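Local coordinates for protein meso-diaminopimelate dehydrogenase (Clostridium tetani, PDB 3WGY) that probably catalyses the reversible NADP-dependent oxidative deamination of meso-2,6-diaminopimelate, and is here an engineered variant crystallised with 4-methyl-2-oxovalerate, at residues Lys4-Ile9 with Asp28-Ile34; Thr121-Leu127 with Phe279-Leu284; Arg289-Leu294 with Ile308-Ser314. The protein carries 6 engineered substitutions. All coordinates share one frame; numbering follows the deposited sequence.

Overall arrangement
Contact 1 pairs strands 5-10 and 29-36, the first two in the chain and neighbours in the parallel sheet, whereas contacts 2 and 3 lie at successive points of the long helix 276-296. Contact 2 is the deepest, with its centre about 5 Å from the centre of the chain, and relies almost wholly on apolar side chains; contact 1 combines backbone bonding and an apolar, mostly buried face with charged, more exposed chains. Contact 3 is also buried but mixes hydrocarbon packing with carbonyls held by basic side chains. Contacts 1 and 3 are joined by a salt bridge between Asp28 OD2 and Arg289 NE, 2.9 Å long. Contacts 2 and 3 do not touch each other, yet both reach the second subunit.

Contact 1: residues Lys4-Ile9 with Asp28-Ile34; sequences KIRIGI and DMELEAI
Ile9 and Leu31 cross at about a right angle on the apolar face of two adjacent parallel strands, Leu31 CD1 reaching to 3.6 Å from Ile9 CG1. Leu31 holds CG opposite its backbone N (chi1 -180°), which carries this methyl across to the neighbouring strand, where it also approaches the carbonyl of Ile7. Further toward the start of the strands, Met29 runs its extended chain beside Ile5 and Ile7: CG is 4.1 Å from Ile5 CB, and SD 4.2 Å from Ile7 CG1. Ile34 continues this face beside Ile9, and helices 14-23 and 276-296 pack over it.

Away from that face the contact is edged by charged chains. Glu32 bends at chi2 (44°) and brings its carboxylate across the aliphatic part of Arg6, OE2 coming against CB and CG, though the modelled closeness to CG is doubtful. The guanidinium and carboxylate planes are 72° apart, and Arg6 NE stays 4.9 Å from Glu32 OE2; its salt bridge is instead with Asp64. Lys4 and Glu30 cross at about a right angle, CB against CB, with Glu30 OE2 near Lys4 CG; NZ turns to Asp27 O. Asp28 points the same way as Ile5, its carboxylate paired with Arg289.

Beneath the side chains the backbones alternate donor and acceptor, as in Ile7 N to Glu30 O (2.8 Å). Glu32 N bonds to Ile7 O, but the next bond is Ile9 N to Ala33 O, 2.9 Å, so one extra residue is accommodated in strand 29-34 as a beta bulge. Ala33 N is buried there without a partner.

The pairing is that of a Rossmann-type beta-alpha-beta unit, whose glycine-rich turn would follow strand 5-10. Its chemistry implies strands fixed by backbone bonds and apolar burial, while Lys4-Glu30 and Arg6-Glu32, their charged atoms apart, probably add weak attraction.

Contact 2: residues Thr121-Leu127 with Phe279-Leu284; sequences TGWDPGL and FTSSVL
Gly122, the N-cap of helix 123-138, lies with its CA 4.9 Å from Thr280 CA, while the short segments 123-127 and 279-284 run with their axes 34° apart. Leu127 N returns to Gly122 O in a wider pi-type turn that includes a cis peptide before Pro125.

Phe279 turns its ring edge toward both partners: Leu127 CD1 comes in near the ring plane, 3.7 Å from Phe279 CZ, and Trp123 CB sits 3.8 Å from Phe279 CE2. With CG lodged between the backbone N and carbonyl carbon (chi1 54°), the Trp123 side chain crosses that of Phe279 at about a right angle. Thr280 OG1 lies in the indole plane at its edge, 3.4 Å from Trp123 CD1; this hydroxyl bonds to Ser276 O, and Trp123 NE1 makes a weak bond to Ser276 OG. Val283 places CG1 3.6 Å from Gly122 N, and Thr121 CG2 presses tightly on Leu284 CD2 at 3.3 Å.

The start of helix 123-138 is thus packed on helix 276-296, with Phe269 and Leu271 of strand 264-273 alongside. No hydrogen bond crosses, and Thr121 OG1 is buried without a partner. Cohesion therefore rests mainly on apolar burial, extended by Leu134 and Ile138 of the second subunit.

Contact 3: residues Arg289-Leu294 with Ile308-Ser314; sequences RAIYKL and IPFSYLS
Lys293 stretches past Tyr312 to the carbonyl of Ser314, its ammonium approaching nearly along the C=O direction; the modelled NZ-to-O separation is too short to trust in detail. Its chain is extended beyond CG, and CB touches Tyr312 CD2 at 3.5 Å on the way, the two side chains crossing obliquely.

Arg289 distributes its guanidinium among several acceptors. NH1 gives a weak bond to Leu313 O, 3.0 Å long and bent to 127°, with the oxygen at the guanidinium edge. NE and NH2 are bonded elsewhere, NH2 to Asn26 OD1, so the group is anchored on more than one side. Leu313 O receives a second, weak bond from Ser137 OG of the second subunit, and Ser311 OG makes a weak one to Leu306 O of that subunit. Tyr312 OH is satisfied by Glu297, and Ser314 OG by the backbone N of Lys316.

Between these polar ends, Ala290 CB nestles 3.5 Å from Tyr312 CB and 3.9 Å from Ile308 CG2. Leu294 CD2 meets Tyr312 CE2 at 3.6 Å, the side chains roughly perpendicular, while Ile291 CD1 touches Ile308 CD1.

The 3-10 turn 310-313 is thus packed against helix 276-296. This connection, following the last strand of the Rossmann-type parallel sheet, takes part in the dimer interface, where Phe310 meets Phe310 of the second subunit.

Contact 1: residues Lys4-Ile9 with Asp28-Ile34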
loop_
_atom_site.group_PDB
_atom_site.type_symbol
_atom_site.label_atom_id
_atom_site.label_comp_id
_atom_site.label_asym_id
_atom_site.label_seq_id
_atom_site.Cartn_x
_atom_site.Cartn_y
_atom_site.Cartn_z
ATOM N N LYS B 4 -11.770 23.417 -12.320
ATOM C CA LYS B 4 -12.129 22.351 -11.384
ATOM C C LYS B 4 -12.717 21.098 -12.025
ATOM O O LYS B 4 -13.279 21.157 -13.115
ATOM C CB LYS B 4 -13.148 22.893 -10.382
ATOM C CG LYS B 4 -12.805 24.258 -9.814
ATOM C CD LYS B 4 -11.711 24.157 -8.782
ATOM C CE LYS B 4 -11.084 25.511 -8.532
ATOM N NZ LYS B 4 -10.108 25.465 -7.411
ATOM N N ILE B 5 -12.591 19.969 -11.330
ATOM C CA ILE B 5 -13.152 18.701 -11.797
ATOM C C ILE B 5 -14.607 18.698 -11.323
ATOM O O ILE B 5 -14.874 18.821 -10.132
ATOM C CB ILE B 5 -12.403 17.476 -11.191
ATOM C CG1 ILE B 5 -10.967 17.425 -11.720
ATOM C CG2 ILE B 5 -13.118 16.182 -11.566
ATOM C CD1 ILE B 5 -10.158 16.237 -11.216
ATOM N N ARG B 6 -15.542 18.566 -12.260
ATOM C CA ARG B 6 -16.969 18.591 -11.941
ATOM C C ARG B 6 -17.499 17.237 -11.487
ATOM O O ARG B 6 -17.643 16.312 -12.286
ATOM C CB ARG B 6 -17.758 19.072 -13.158
ATOM C CG ARG B 6 -17.409 20.499 -13.596
ATOM C CD ARG B 6 -18.044 20.833 -14.938
ATOM N NE ARG B 6 -17.584 19.898 -15.959
ATOM C CZ ARG B 6 -17.928 19.950 -17.240
ATOM N NH1 ARG B 6 -18.744 20.905 -17.672
ATOM N NH2 ARG B 6 -17.461 19.041 -18.088
ATOM N N ILE B 7 -17.814 17.132 -10.203
ATOM C CA ILE B 7 -18.302 15.872 -9.671
ATOM C C ILE B 7 -19.818 15.831 -9.542
ATOM O O ILE B 7 -20.464 16.849 -9.309
ATOM C CB ILE B 7 -17.669 15.570 -8.290
ATOM C CG1 ILE B 7 -16.145 15.437 -8.424
ATOM C CG2 ILE B 7 -18.261 14.290 -7.711
ATOM C CD1 ILE B 7 -15.695 14.349 -9.358
ATOM N N GLY B 8 -20.371 14.636 -9.713
ATOM C CA GLY B 8 -21.801 14.442 -9.589
ATOM C C GLY B 8 -22.027 13.279 -8.646
ATOM O O GLY B 8 -21.396 12.234 -8.793
ATOM N N ILE B 9 -22.918 13.455 -7.677
ATOM C CA ILE B 9 -23.203 12.404 -6.710
ATOM C C ILE B 9 -24.590 11.807 -6.917
ATOM O O ILE B 9 -25.575 12.538 -6.991
ATOM C CB ILE B 9 -23.131 12.947 -5.249
ATOM C CG1 ILE B 9 -21.746 13.530 -4.967
ATOM C CG2 ILE B 9 -23.450 11.830 -4.262
ATOM C CD1 ILE B 9 -21.612 14.143 -3.584
ATOM N N ASP B 28 -9.331 21.132 -5.974
ATOM C CA ASP B 28 -9.423 21.008 -7.428
ATOM C C ASP B 28 -10.750 20.414 -7.907
ATOM O O ASP B 28 -10.937 20.165 -9.104
ATOM C CB ASP B 28 -8.253 20.183 -7.958
ATOM C CG ASP B 28 -8.319 18.728 -7.541
ATOM O OD1 ASP B 28 -8.809 18.444 -6.430
ATOM O OD2 ASP B 28 -7.857 17.874 -8.329
ATOM N N MET B 29 -11.674 20.200 -6.979
ATOM C CA MET B 29 -12.977 19.638 -7.329
ATOM C C MET B 29 -14.137 20.546 -6.965
ATOM O O MET B 29 -14.034 21.400 -6.080
ATOM C CB MET B 29 -13.187 18.298 -6.636
ATOM C CG MET B 29 -12.312 17.194 -7.151
ATOM S SD MET B 29 -12.596 15.711 -6.177
ATOM C CE MET B 29 -11.189 14.713 -6.679
ATOM N N GLU B 30 -15.253 20.332 -7.648
ATOM C CA GLU B 30 -16.453 21.112 -7.411
ATOM C C GLU B 30 -17.649 20.181 -7.529
ATOM O O GLU B 30 -17.724 19.376 -8.453
ATOM C CB GLU B 30 -16.547 22.220 -8.451
ATOM C CG GLU B 30 -17.220 23.475 -7.967
ATOM C CD GLU B 30 -16.872 24.658 -8.838
ATOM O OE1 GLU B 30 -17.284 24.670 -10.021
ATOM O OE2 GLU B 30 -16.171 25.567 -8.338
ATOM N N LEU B 31 -18.565 20.268 -6.573
ATOM C CA LEU B 31 -19.758 19.435 -6.609
ATOM C C LEU B 31 -20.765 20.153 -7.494
ATOM O O LEU B 31 -21.113 21.298 -7.236
ATOM C CB LEU B 31 -20.336 19.259 -5.203
ATOM C CG LEU B 31 -21.596 18.391 -5.111
ATOM C CD1 LEU B 31 -21.376 17.058 -5.825
ATOM C CD2 LEU B 31 -21.945 18.167 -3.644
ATOM N N GLU B 32 -21.218 19.482 -8.545
ATOM C CA GLU B 32 -22.176 20.077 -9.463
ATOM C C GLU B 32 -23.602 19.783 -9.036
ATOM O O GLU B 32 -24.439 20.681 -8.972
ATOM C CB GLU B 32 -21.936 19.553 -10.879
ATOM C CG GLU B 32 -21.621 20.643 -11.907
ATOM C CD GLU B 32 -20.627 21.674 -11.395
ATOM O OE1 GLU B 32 -21.023 22.535 -10.579
ATOM O OE2 GLU B 32 -19.448 21.620 -11.803
ATOM N N ALA B 33 -23.879 18.523 -8.729
ATOM C CA ALA B 33 -25.217 18.141 -8.318
ATOM C C ALA B 33 -25.259 16.838 -7.545
ATOM O O ALA B 33 -24.380 15.986 -7.664
ATOM C CB ALA B 33 -26.123 18.036 -9.542
ATOM N N ILE B 34 -26.296 16.712 -6.731
ATOM C CA ILE B 34 -26.531 15.521 -5.946
ATOM C C ILE B 34 -27.895 15.056 -6.423
ATOM O O ILE B 34 -28.896 15.744 -6.237
ATOM C CB ILE B 34 -26.579 15.841 -4.450
ATOM C CG1 ILE B 34 -25.236 16.407 -3.997
ATOM C CG2 ILE B 34 -26.887 14.586 -3.656
ATOM C CD1 ILE B 34 -25.275 16.960 -2.588
#

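Contact 2: residues Thr121-Leu127 with Phe279-Leu284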
loop_
_atom_site.group_PDB
_atom_site.type_symbol
_atom_site.label_atom_id
_atom_site.label_comp_id
_atom_site.label_asym_id
_atom_site.label_seq_id
_atom_site.Cartn_x
_atom_site.Cartn_y
_atom_site.Cartn_z
ATOM N N THR B 121 -14.281 0.153 -5.915
ATOM C CA THR B 121 -13.243 0.860 -5.176
ATOM C C THR B 121 -13.773 1.089 -3.752
ATOM O O THR B 121 -14.958 0.873 -3.485
ATOM C CB THR B 121 -12.853 2.200 -5.856
ATOM O OG1 THR B 121 -11.702 2.749 -5.198
ATOM C CG2 THR B 121 -13.987 3.189 -5.798
ATOM N N GLY B 122 -12.894 1.510 -2.848
ATOM C CA GLY B 122 -13.264 1.723 -1.456
ATOM C C GLY B 122 -12.143 1.087 -0.648
ATOM O O GLY B 122 -11.017 1.016 -1.158
ATOM N N TRP B 123 -12.398 0.631 0.580
ATOM C CA TRP B 123 -11.304 0.002 1.314
ATOM C C TRP B 123 -11.268 -1.504 1.067
ATOM O O TRP B 123 -10.194 -2.091 1.012
ATOM C CB TRP B 123 -11.301 0.354 2.823
ATOM C CG TRP B 123 -12.547 0.132 3.649
ATOM C CD1 TRP B 123 -13.683 0.895 3.654
ATOM C CD2 TRP B 123 -12.723 -0.852 4.685
ATOM N NE1 TRP B 123 -14.546 0.454 4.634
ATOM C CE2 TRP B 123 -13.984 -0.617 5.280
ATOM C CE3 TRP B 123 -11.935 -1.906 5.168
ATOM C CZ2 TRP B 123 -14.477 -1.397 6.335
ATOM C CZ3 TRP B 123 -12.427 -2.682 6.220
ATOM C CH2 TRP B 123 -13.685 -2.421 6.790
ATOM N N ASP B 124 -12.434 -2.127 0.910
ATOM C CA ASP B 124 -12.492 -3.549 0.559
ATOM C C ASP B 124 -13.869 -3.888 0.020
ATOM O O ASP B 124 -14.831 -4.017 0.780
ATOM C CB ASP B 124 -12.169 -4.474 1.734
ATOM C CG ASP B 124 -11.814 -5.894 1.272
ATOM O OD1 ASP B 124 -11.881 -6.156 0.047
ATOM O OD2 ASP B 124 -11.464 -6.746 2.122
ATOM N N PRO B 125 -13.978 -4.054 -1.306
ATOM C CA PRO B 125 -12.872 -3.939 -2.269
ATOM C C PRO B 125 -12.260 -2.539 -2.365
ATOM O O PRO B 125 -12.874 -1.541 -1.978
ATOM C CB PRO B 125 -13.523 -4.373 -3.580
ATOM C CG PRO B 125 -14.911 -3.818 -3.434
ATOM C CD PRO B 125 -15.263 -4.223 -2.011
ATOM N N GLY B 126 -11.040 -2.484 -2.892
ATOM C CA GLY B 126 -10.352 -1.217 -3.033
ATOM C C GLY B 126 -8.937 -1.297 -2.498
ATOM O O GLY B 126 -8.099 -2.017 -3.042
ATOM N N LEU B 127 -8.668 -0.572 -1.415
ATOM C CA LEU B 127 -7.326 -0.573 -0.844
ATOM C C LEU B 127 -6.869 -1.961 -0.395
ATOM O O LEU B 127 -5.718 -2.334 -0.610
ATOM C CB LEU B 127 -7.246 0.418 0.317
ATOM C CG LEU B 127 -7.730 1.826 -0.045
ATOM C CD1 LEU B 127 -7.486 2.759 1.127
ATOM C CD2 LEU B 127 -6.995 2.328 -1.281
ATOM N N PHE B 279 -14.659 7.269 5.176
ATOM C CA PHE B 279 -13.383 6.853 4.627
ATOM C C PHE B 279 -13.634 6.334 3.223
ATOM O O PHE B 279 -12.915 6.672 2.289
ATOM C CB PHE B 279 -12.744 5.759 5.468
ATOM C CG PHE B 279 -11.391 5.349 4.968
ATOM C CD1 PHE B 279 -10.278 6.154 5.197
ATOM C CD2 PHE B 279 -11.236 4.188 4.228
ATOM C CE1 PHE B 279 -9.022 5.803 4.693
ATOM C CE2 PHE B 279 -9.986 3.826 3.715
ATOM C CZ PHE B 279 -8.878 4.636 3.950
ATOM N N THR B 280 -14.662 5.507 3.082
ATOM C CA THR B 280 -15.028 4.975 1.777
ATOM C C THR B 280 -15.257 6.153 0.832
ATOM O O THR B 280 -14.839 6.131 -0.324
ATOM C CB THR B 280 -16.328 4.160 1.855
ATOM O OG1 THR B 280 -16.138 3.057 2.745
ATOM C CG2 THR B 280 -16.711 3.643 0.471
ATOM N N SER B 281 -15.923 7.181 1.341
ATOM C CA SER B 281 -16.203 8.383 0.562
ATOM C C SER B 281 -14.929 9.099 0.117
ATOM O O SER B 281 -14.844 9.581 -1.017
ATOM C CB SER B 281 -17.065 9.346 1.376
ATOM O OG SER B 281 -18.354 8.810 1.584
ATOM N N SER B 282 -13.946 9.183 1.009
ATOM C CA SER B 282 -12.684 9.840 0.672
ATOM C C SER B 282 -11.992 9.060 -0.429
ATOM O O SER B 282 -11.398 9.641 -1.339
ATOM C CB SER B 282 -11.756 9.911 1.887
ATOM O OG SER B 282 -12.253 10.818 2.840
ATOM N N VAL B 283 -12.059 7.737 -0.334
ATOM C CA VAL B 283 -11.443 6.891 -1.329
ATOM C C VAL B 283 -12.155 7.132 -2.656
ATOM O O VAL B 283 -11.512 7.302 -3.699
ATOM C CB VAL B 283 -11.555 5.389 -0.947
ATOM C CG1 VAL B 283 -11.051 4.526 -2.092
ATOM C CG2 VAL B 283 -10.749 5.117 0.337
ATOM N N LEU B 284 -13.487 7.164 -2.610
ATOM C CA LEU B 284 -14.265 7.391 -3.827
ATOM C C LEU B 284 -13.849 8.701 -4.494
ATOM O O LEU B 284 -13.628 8.749 -5.708
ATOM C CB LEU B 284 -15.771 7.408 -3.516
ATOM C CG LEU B 284 -16.408 6.040 -3.223
ATOM C CD1 LEU B 284 -17.869 6.215 -2.798
ATOM C CD2 LEU B 284 -16.314 5.173 -4.472
#

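Contact 3: residues Arg289-Leu294 with Ile308-Ser314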
loop_
_atom_site.group_PDB
_atom_site.type_symbol
_atom_site.label_atom_id
_atom_site.label_comp_id
_atom_site.label_asym_id
_atom_site.label_seq_id
_atom_site.Cartn_x
_atom_site.Cartn_y
_atom_site.Cartn_z
ATOM N N ARG B 289 -10.581 11.660 -9.102
ATOM C CA ARG B 289 -9.530 12.459 -9.713
ATOM C C ARG B 289 -8.818 11.613 -10.759
ATOM O O ARG B 289 -8.490 12.098 -11.840
ATOM C CB ARG B 289 -8.517 12.934 -8.665
ATOM C CG ARG B 289 -7.382 13.761 -9.272
ATOM C CD ARG B 289 -6.441 14.346 -8.229
ATOM N NE ARG B 289 -7.112 15.254 -7.299
ATOM C CZ ARG B 289 -7.528 14.919 -6.086
ATOM N NH1 ARG B 289 -7.348 13.683 -5.629
ATOM N NH2 ARG B 289 -8.132 15.822 -5.328
ATOM N N ALA B 290 -8.587 10.342 -10.432
ATOM C CA ALA B 290 -7.905 9.425 -11.340
ATOM C C ALA B 290 -8.727 9.114 -12.584
ATOM O O ALA B 290 -8.184 9.043 -13.687
ATOM C CB ALA B 290 -7.569 8.131 -10.620
ATOM N N ILE B 291 -10.028 8.904 -12.403
ATOM C CA ILE B 291 -10.897 8.592 -13.531
ATOM C C ILE B 291 -11.000 9.791 -14.458
ATOM O O ILE B 291 -11.013 9.644 -15.680
ATOM C CB ILE B 291 -12.300 8.182 -13.055
ATOM C CG1 ILE B 291 -12.193 6.907 -12.218
ATOM C CG2 ILE B 291 -13.212 7.956 -14.247
ATOM C CD1 ILE B 291 -11.424 5.787 -12.896
ATOM N N TYR B 292 -11.070 10.977 -13.868
ATOM C CA TYR B 292 -11.137 12.202 -14.644
ATOM C C TYR B 292 -9.895 12.269 -15.527
ATOM O O TYR B 292 -9.988 12.522 -16.725
ATOM C CB TYR B 292 -11.184 13.418 -13.714
ATOM C CG TYR B 292 -10.961 14.742 -14.415
ATOM C CD1 TYR B 292 -9.671 15.242 -14.615
ATOM C CD2 TYR B 292 -12.038 15.484 -14.898
ATOM C CE1 TYR B 292 -9.460 16.451 -15.283
ATOM C CE2 TYR B 292 -11.841 16.690 -15.565
ATOM C CZ TYR B 292 -10.552 17.170 -15.757
ATOM O OH TYR B 292 -10.361 18.363 -16.430
ATOM N N LYS B 293 -8.731 12.029 -14.925
ATOM C CA LYS B 293 -7.477 12.066 -15.664
ATOM C C LYS B 293 -7.488 11.041 -16.788
ATOM O O LYS B 293 -7.177 11.365 -17.931
ATOM C CB LYS B 293 -6.299 11.801 -14.727
ATOM C CG LYS B 293 -6.188 12.812 -13.599
ATOM C CD LYS B 293 -4.889 12.649 -12.830
ATOM C CE LYS B 293 -4.785 13.663 -11.711
ATOM N NZ LYS B 293 -3.437 13.662 -11.091
ATOM N N LEU B 294 -7.857 9.804 -16.464
ATOM C CA LEU B 294 -7.904 8.753 -17.465
ATOM C C LEU B 294 -8.933 9.024 -18.559
ATOM O O LEU B 294 -8.722 8.652 -19.714
ATOM C CB LEU B 294 -8.197 7.402 -16.812
ATOM C CG LEU B 294 -7.036 6.725 -16.076
ATOM C CD1 LEU B 294 -7.541 5.461 -15.416
ATOM C CD2 LEU B 294 -5.912 6.400 -17.052
ATOM N N ILE B 308 -4.997 1.173 -11.945
ATOM C CA ILE B 308 -4.658 2.588 -11.807
ATOM C C ILE B 308 -3.422 2.932 -10.975
ATOM O O ILE B 308 -3.357 2.637 -9.790
ATOM C CB ILE B 308 -5.856 3.356 -11.206
ATOM C CG1 ILE B 308 -7.111 3.104 -12.043
ATOM C CG2 ILE B 308 -5.551 4.839 -11.151
ATOM C CD1 ILE B 308 -8.368 3.679 -11.421
ATOM N N PRO B 309 -2.435 3.596 -11.594
ATOM C CA PRO B 309 -1.198 3.992 -10.910
ATOM C C PRO B 309 -1.579 4.967 -9.801
ATOM O O PRO B 309 -2.476 5.798 -9.981
ATOM C CB PRO B 309 -0.389 4.673 -12.021
ATOM C CG PRO B 309 -0.930 4.059 -13.275
ATOM C CD PRO B 309 -2.410 4.024 -12.999
ATOM N N PHE B 310 -0.910 4.867 -8.660
ATOM C CA PHE B 310 -1.222 5.746 -7.540
ATOM C C PHE B 310 -1.029 7.225 -7.887
ATOM O O PHE B 310 -1.674 8.089 -7.302
ATOM C CB PHE B 310 -0.373 5.378 -6.323
ATOM C CG PHE B 310 -0.853 4.152 -5.591
ATOM C CD1 PHE B 310 -1.780 3.289 -6.166
ATOM C CD2 PHE B 310 -0.355 3.851 -4.330
ATOM C CE1 PHE B 310 -2.200 2.143 -5.494
ATOM C CE2 PHE B 310 -0.770 2.709 -3.649
ATOM C CZ PHE B 310 -1.689 1.854 -4.228
ATOM N N SER B 311 -0.161 7.514 -8.852
ATOM C CA SER B 311 0.085 8.902 -9.255
ATOM C C SER B 311 -1.200 9.639 -9.653
ATOM O O SER B 311 -1.320 10.849 -9.439
ATOM C CB SER B 311 1.070 8.949 -10.424
ATOM O OG SER B 311 0.551 8.265 -11.549
ATOM N N TYR B 312 -2.157 8.917 -10.232
ATOM C CA TYR B 312 -3.413 9.530 -10.657
ATOM C C TYR B 312 -4.329 9.970 -9.516
ATOM O O TYR B 312 -5.254 10.749 -9.733
ATOM C CB TYR B 312 -4.185 8.578 -11.567
ATOM C CG TYR B 312 -3.626 8.460 -12.966
ATOM C CD1 TYR B 312 -2.378 7.883 -13.200
ATOM C CD2 TYR B 312 -4.354 8.920 -14.062
ATOM C CE1 TYR B 312 -1.871 7.763 -14.497
ATOM C CE2 TYR B 312 -3.860 8.807 -15.359
ATOM C CZ TYR B 312 -2.618 8.227 -15.572
ATOM O OH TYR B 312 -2.141 8.103 -16.858
ATOM N N LEU B 313 -4.072 9.472 -8.308
ATOM C CA LEU B 313 -4.878 9.812 -7.136
ATOM C C LEU B 313 -4.483 11.155 -6.532
ATOM O O LEU B 313 -5.176 11.683 -5.655
ATOM C CB LEU B 313 -4.727 8.734 -6.066
ATOM C CG LEU B 313 -5.113 7.298 -6.427
ATOM C CD1 LEU B 313 -4.769 6.395 -5.245
ATOM C CD2 LEU B 313 -6.610 7.225 -6.756
ATOM N N SER B 314 -3.373 11.707 -7.004
ATOM C CA SER B 314 -2.883 12.973 -6.483
ATOM C C SER B 314 -3.041 14.148 -7.440
ATOM O O SER B 314 -2.945 13.992 -8.653
ATOM C CB SER B 314 -1.406 12.835 -6.107
ATOM O OG SER B 314 -0.866 14.088 -5.723
#